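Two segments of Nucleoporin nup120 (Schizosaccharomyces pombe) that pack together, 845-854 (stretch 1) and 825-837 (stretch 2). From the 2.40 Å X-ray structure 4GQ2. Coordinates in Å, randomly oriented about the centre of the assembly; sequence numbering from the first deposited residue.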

# COMPACT_ATOMS: atom_id res chain seq x y z
N LEU A 845 18.77 -13.39 -4.71
CA LEU A 845 17.77 -12.89 -3.77
C LEU A 845 16.38 -13.45 -4.07
O LEU A 845 15.63 -13.76 -3.14
CB LEU A 845 17.78 -11.36 -3.71
CG LEU A 845 16.81 -10.63 -2.78
CD1 LEU A 845 17.10 -10.86 -1.30
CD2 LEU A 845 16.85 -9.15 -3.13
N LYS A 846 16.03 -13.59 -5.35
CA LYS A 846 14.79 -14.30 -5.73
C LYS A 846 14.77 -15.68 -5.07
O LYS A 846 13.76 -16.09 -4.51
CB LYS A 846 14.69 -14.46 -7.25
CG LYS A 846 14.48 -13.16 -8.01
CD LYS A 846 14.20 -13.41 -9.49
CE LYS A 846 12.86 -14.09 -9.71
NZ LYS A 846 12.43 -14.03 -11.13
N ALA A 847 15.91 -16.37 -5.11
CA ALA A 847 16.03 -17.70 -4.52
C ALA A 847 15.80 -17.70 -3.01
O ALA A 847 15.07 -18.54 -2.48
CB ALA A 847 17.38 -18.30 -4.88
N LEU A 848 16.44 -16.77 -2.30
CA LEU A 848 16.24 -16.64 -0.86
C LEU A 848 14.78 -16.35 -0.49
O LEU A 848 14.28 -16.88 0.49
CB LEU A 848 17.12 -15.55 -0.29
CG LEU A 848 18.64 -15.68 -0.36
CD1 LEU A 848 19.21 -14.39 0.20
CD2 LEU A 848 19.15 -16.88 0.42
N ILE A 849 14.12 -15.49 -1.27
CA ILE A 849 12.73 -15.12 -1.02
C ILE A 849 11.85 -16.37 -1.20
O ILE A 849 11.05 -16.70 -0.32
CB ILE A 849 12.26 -13.98 -1.95
CG1 ILE A 849 12.99 -12.68 -1.63
CG2 ILE A 849 10.75 -13.78 -1.84
CD1 ILE A 849 13.03 -11.70 -2.79
N TYR A 850 12.01 -17.06 -2.32
CA TYR A 850 11.26 -18.30 -2.54
C TYR A 850 11.54 -19.29 -1.43
O TYR A 850 10.63 -19.97 -0.96
CB TYR A 850 11.61 -18.96 -3.87
CG TYR A 850 11.06 -18.28 -5.10
CD1 TYR A 850 9.70 -17.95 -5.20
CD2 TYR A 850 11.89 -18.04 -6.18
CE1 TYR A 850 9.21 -17.35 -6.35
CE2 TYR A 850 11.41 -17.45 -7.33
CZ TYR A 850 10.08 -17.10 -7.41
OH TYR A 850 9.65 -16.51 -8.57
N LEU A 851 12.80 -19.37 -1.00
CA LEU A 851 13.19 -20.31 0.04
C LEU A 851 12.38 -20.02 1.29
O LEU A 851 11.77 -20.92 1.88
CB LEU A 851 14.68 -20.23 0.35
CG LEU A 851 15.51 -21.52 0.33
CD1 LEU A 851 16.75 -21.35 1.19
CD2 LEU A 851 14.72 -22.74 0.75
N LYS A 852 12.33 -18.74 1.67
CA LYS A 852 11.58 -18.31 2.85
C LYS A 852 10.06 -18.46 2.70
O LYS A 852 9.34 -18.52 3.69
CB LYS A 852 11.92 -16.86 3.21
CG LYS A 852 13.33 -16.67 3.76
CD LYS A 852 13.48 -17.27 5.15
CE LYS A 852 14.92 -17.17 5.65
NZ LYS A 852 15.13 -18.02 6.84
N SER A 853 9.58 -18.55 1.46
CA SER A 853 8.15 -18.62 1.18
C SER A 853 7.67 -20.06 0.96
O SER A 853 6.56 -20.28 0.49
CB SER A 853 7.81 -17.74 -0.02
OG SER A 853 8.25 -16.41 0.21
N LYS A 854 8.53 -21.01 1.32
CA LYS A 854 8.29 -22.46 1.17
C LYS A 854 8.09 -22.90 -0.28
O LYS A 854 7.33 -23.82 -0.59
CB LYS A 854 7.15 -22.93 2.09
CG LYS A 854 7.63 -23.32 3.48
CD LYS A 854 7.86 -22.11 4.37
CE LYS A 854 8.96 -22.38 5.39
NZ LYS A 854 8.60 -23.47 6.32
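Stretch 2 (825-837) QYNACMQLIGWLN

Stretch 2 begins with Gln825 at the N-cap position and turns into a helix from Tyr826, confirmed by i to i+4 backbone hydrogen bonds such as Met830 N to Tyr826 O at 3.0 Å. Residues 833-835 keep helical phi/psi without the regular bonding, and Leu836, with phi/psi of -65/135, leads into an extended path. This helix packs on helix 845-852 with an angle of 125° between the N-to-C directions (signed crossing angle -125°), so the two run obliquely antiparallel. Their axes approach to 9.6 Å. The register follows from the nearest CA pairs: Ile849 CA to Met830 CA at 6.4 Å and Lys846 CA to Ile833 CA at 6.5 Å, the sequence rising in one stretch as it falls in the other.

Ile849 covers the most surface in stretch 1, 85 Å², and its CA-to-CB bond points toward stretch 2. Ile849 CG2 lies 3.7 Å from Ile833 CD1 and 4.0 Å from Met830 SD, its CG1 is 3.8 Å from Cys829 CB, and its CD1 reaches Leu836 CD1 at 3.9 Å. One side chain therefore touches both the helix and the segment that follows it.

Ile833, with 80 Å² covered, is the counterpart from stretch 2. With chi1 and chi2 both t, Ile833 places CD1 over one face of the Tyr850 ring, 3.8 Å from the centroid and 13° off the ring normal, a CH-pi contact. Ile833 CD1 also lies 3.7 Å from Lys846 O. Met830 meets the Tyr850 ring differently: Met830 CE is at the ring edge, 3.7 Å from Tyr850 CE1.

Tyr826, with 76 Å² covered, packs near the C-terminal end of helix 845-852. Lys852 CG sits over the face of the Tyr826 ring, 3.9 Å from the centroid and 21° off the normal, and Lys852 CE is 3.5 Å from Tyr826 OH. Nearby, Ser853 OG donates to Ile849 O within its own stretch at 2.9 Å, while lying 3.7 Å from Met830 SD.

No direct hydrogen bond crosses between the stretches; the 629 Å² of buried surface, both sides summed, rests largely on apolar packing. Water supplies a polar link at the Lys846 end: water 1 accepts from Lys846 NZ at 3.0 Å and donates to Ile833 O at 2.6 Å and Leu836 O at 2.7 Å. The aliphatic part of Lys846 also packs against stretch 2, with Lys846 CG 3.8 Å from Leu836 CD1.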

# COMPACT_ATOMS: atom_id res chain seq x y z
N GLN A 825 10.71 -9.11 6.06
CA GLN A 825 9.46 -8.77 5.40
C GLN A 825 9.27 -9.65 4.17
O GLN A 825 9.23 -9.17 3.02
CB GLN A 825 9.42 -7.27 5.04
CG GLN A 825 9.38 -6.35 6.24
CD GLN A 825 8.13 -6.55 7.08
OE1 GLN A 825 7.05 -6.83 6.54
NE2 GLN A 825 8.25 -6.40 8.39
N TYR A 826 9.12 -10.95 4.44
CA TYR A 826 9.12 -11.97 3.39
C TYR A 826 7.93 -11.87 2.46
O TYR A 826 8.08 -12.06 1.25
CB TYR A 826 9.23 -13.37 4.01
CG TYR A 826 10.49 -13.56 4.85
CD1 TYR A 826 11.74 -13.19 4.35
CD2 TYR A 826 10.43 -14.13 6.12
CE1 TYR A 826 12.89 -13.36 5.10
CE2 TYR A 826 11.58 -14.30 6.88
CZ TYR A 826 12.81 -13.92 6.36
OH TYR A 826 13.97 -14.09 7.08
N ASN A 827 6.76 -11.55 3.01
CA ASN A 827 5.56 -11.37 2.19
C ASN A 827 5.71 -10.19 1.21
O ASN A 827 5.48 -10.34 0.01
CB ASN A 827 4.32 -11.20 3.08
CG ASN A 827 3.04 -11.06 2.27
OD1 ASN A 827 2.53 -12.03 1.69
ND2 ASN A 827 2.50 -9.85 2.25
N ALA A 828 6.14 -9.04 1.72
CA ALA A 828 6.43 -7.87 0.88
C ALA A 828 7.34 -8.26 -0.27
O ALA A 828 7.02 -8.00 -1.44
CB ALA A 828 7.08 -6.77 1.71
N CYS A 829 8.47 -8.89 0.06
CA CYS A 829 9.44 -9.37 -0.93
C CYS A 829 8.80 -10.23 -2.03
O CYS A 829 9.02 -10.00 -3.23
CB CYS A 829 10.53 -10.17 -0.22
SG CYS A 829 11.57 -9.19 0.87
N MET A 830 7.99 -11.19 -1.58
CA MET A 830 7.31 -12.13 -2.46
C MET A 830 6.30 -11.42 -3.36
O MET A 830 6.16 -11.75 -4.54
CB MET A 830 6.62 -13.22 -1.62
CG MET A 830 6.08 -14.38 -2.44
SD MET A 830 7.38 -15.33 -3.26
CE MET A 830 6.37 -16.60 -4.05
N GLN A 831 5.63 -10.43 -2.81
CA GLN A 831 4.69 -9.61 -3.56
C GLN A 831 5.44 -8.87 -4.66
O GLN A 831 4.92 -8.70 -5.77
CB GLN A 831 4.03 -8.59 -2.62
CG GLN A 831 2.55 -8.34 -2.87
CD GLN A 831 1.67 -9.43 -2.28
OE1 GLN A 831 2.04 -10.08 -1.30
NE2 GLN A 831 0.49 -9.62 -2.87
N LEU A 832 6.68 -8.45 -4.35
CA LEU A 832 7.48 -7.59 -5.23
C LEU A 832 8.47 -8.34 -6.12
O LEU A 832 9.18 -7.73 -6.93
CB LEU A 832 8.24 -6.55 -4.40
CG LEU A 832 7.42 -5.55 -3.59
CD1 LEU A 832 8.31 -4.84 -2.58
CD2 LEU A 832 6.70 -4.54 -4.49
N ILE A 833 8.53 -9.66 -5.96
CA ILE A 833 9.58 -10.47 -6.59
C ILE A 833 9.65 -10.36 -8.12
O ILE A 833 10.71 -10.56 -8.70
CB ILE A 833 9.49 -11.95 -6.15
CG1 ILE A 833 10.88 -12.62 -6.25
CG2 ILE A 833 8.38 -12.70 -6.90
CD1 ILE A 833 10.97 -13.95 -5.53
N GLY A 834 8.53 -10.03 -8.77
CA GLY A 834 8.50 -9.94 -10.23
C GLY A 834 9.23 -8.73 -10.80
O GLY A 834 9.46 -8.65 -11.99
N TRP A 835 9.59 -7.79 -9.93
CA TRP A 835 10.32 -6.57 -10.30
C TRP A 835 11.81 -6.75 -10.31
O TRP A 835 12.52 -5.96 -10.94
CB TRP A 835 9.97 -5.44 -9.34
CG TRP A 835 8.55 -4.95 -9.45
CD1 TRP A 835 7.52 -5.15 -8.54
CD2 TRP A 835 7.94 -4.16 -10.54
NE1 TRP A 835 6.36 -4.55 -8.97
CE2 TRP A 835 6.55 -3.94 -10.16
CE3 TRP A 835 8.41 -3.63 -11.73
CZ2 TRP A 835 5.68 -3.20 -10.95
CZ3 TRP A 835 7.52 -2.89 -12.53
CH2 TRP A 835 6.18 -2.69 -12.15
N LEU A 836 12.31 -7.75 -9.58
CA LEU A 836 13.76 -8.01 -9.52
C LEU A 836 14.27 -8.42 -10.88
O LEU A 836 13.64 -9.23 -11.57
CB LEU A 836 14.10 -9.09 -8.48
CG LEU A 836 14.04 -8.68 -7.00
CD1 LEU A 836 14.04 -9.91 -6.11
CD2 LEU A 836 15.20 -7.75 -6.64
N ASN A 837 15.40 -7.85 -11.29
CA ASN A 837 15.94 -8.10 -12.62
C ASN A 837 16.80 -9.37 -12.67
O ASN A 837 16.76 -10.17 -11.74
CB ASN A 837 16.69 -6.87 -13.16
CG ASN A 837 17.94 -6.50 -12.34
OD1 ASN A 837 18.50 -7.32 -11.61
ND2 ASN A 837 18.38 -5.27 -12.49
O HOH W 1 11.78 -11.10 -11.00
O HOH W 2 14.94 -12.25 -12.63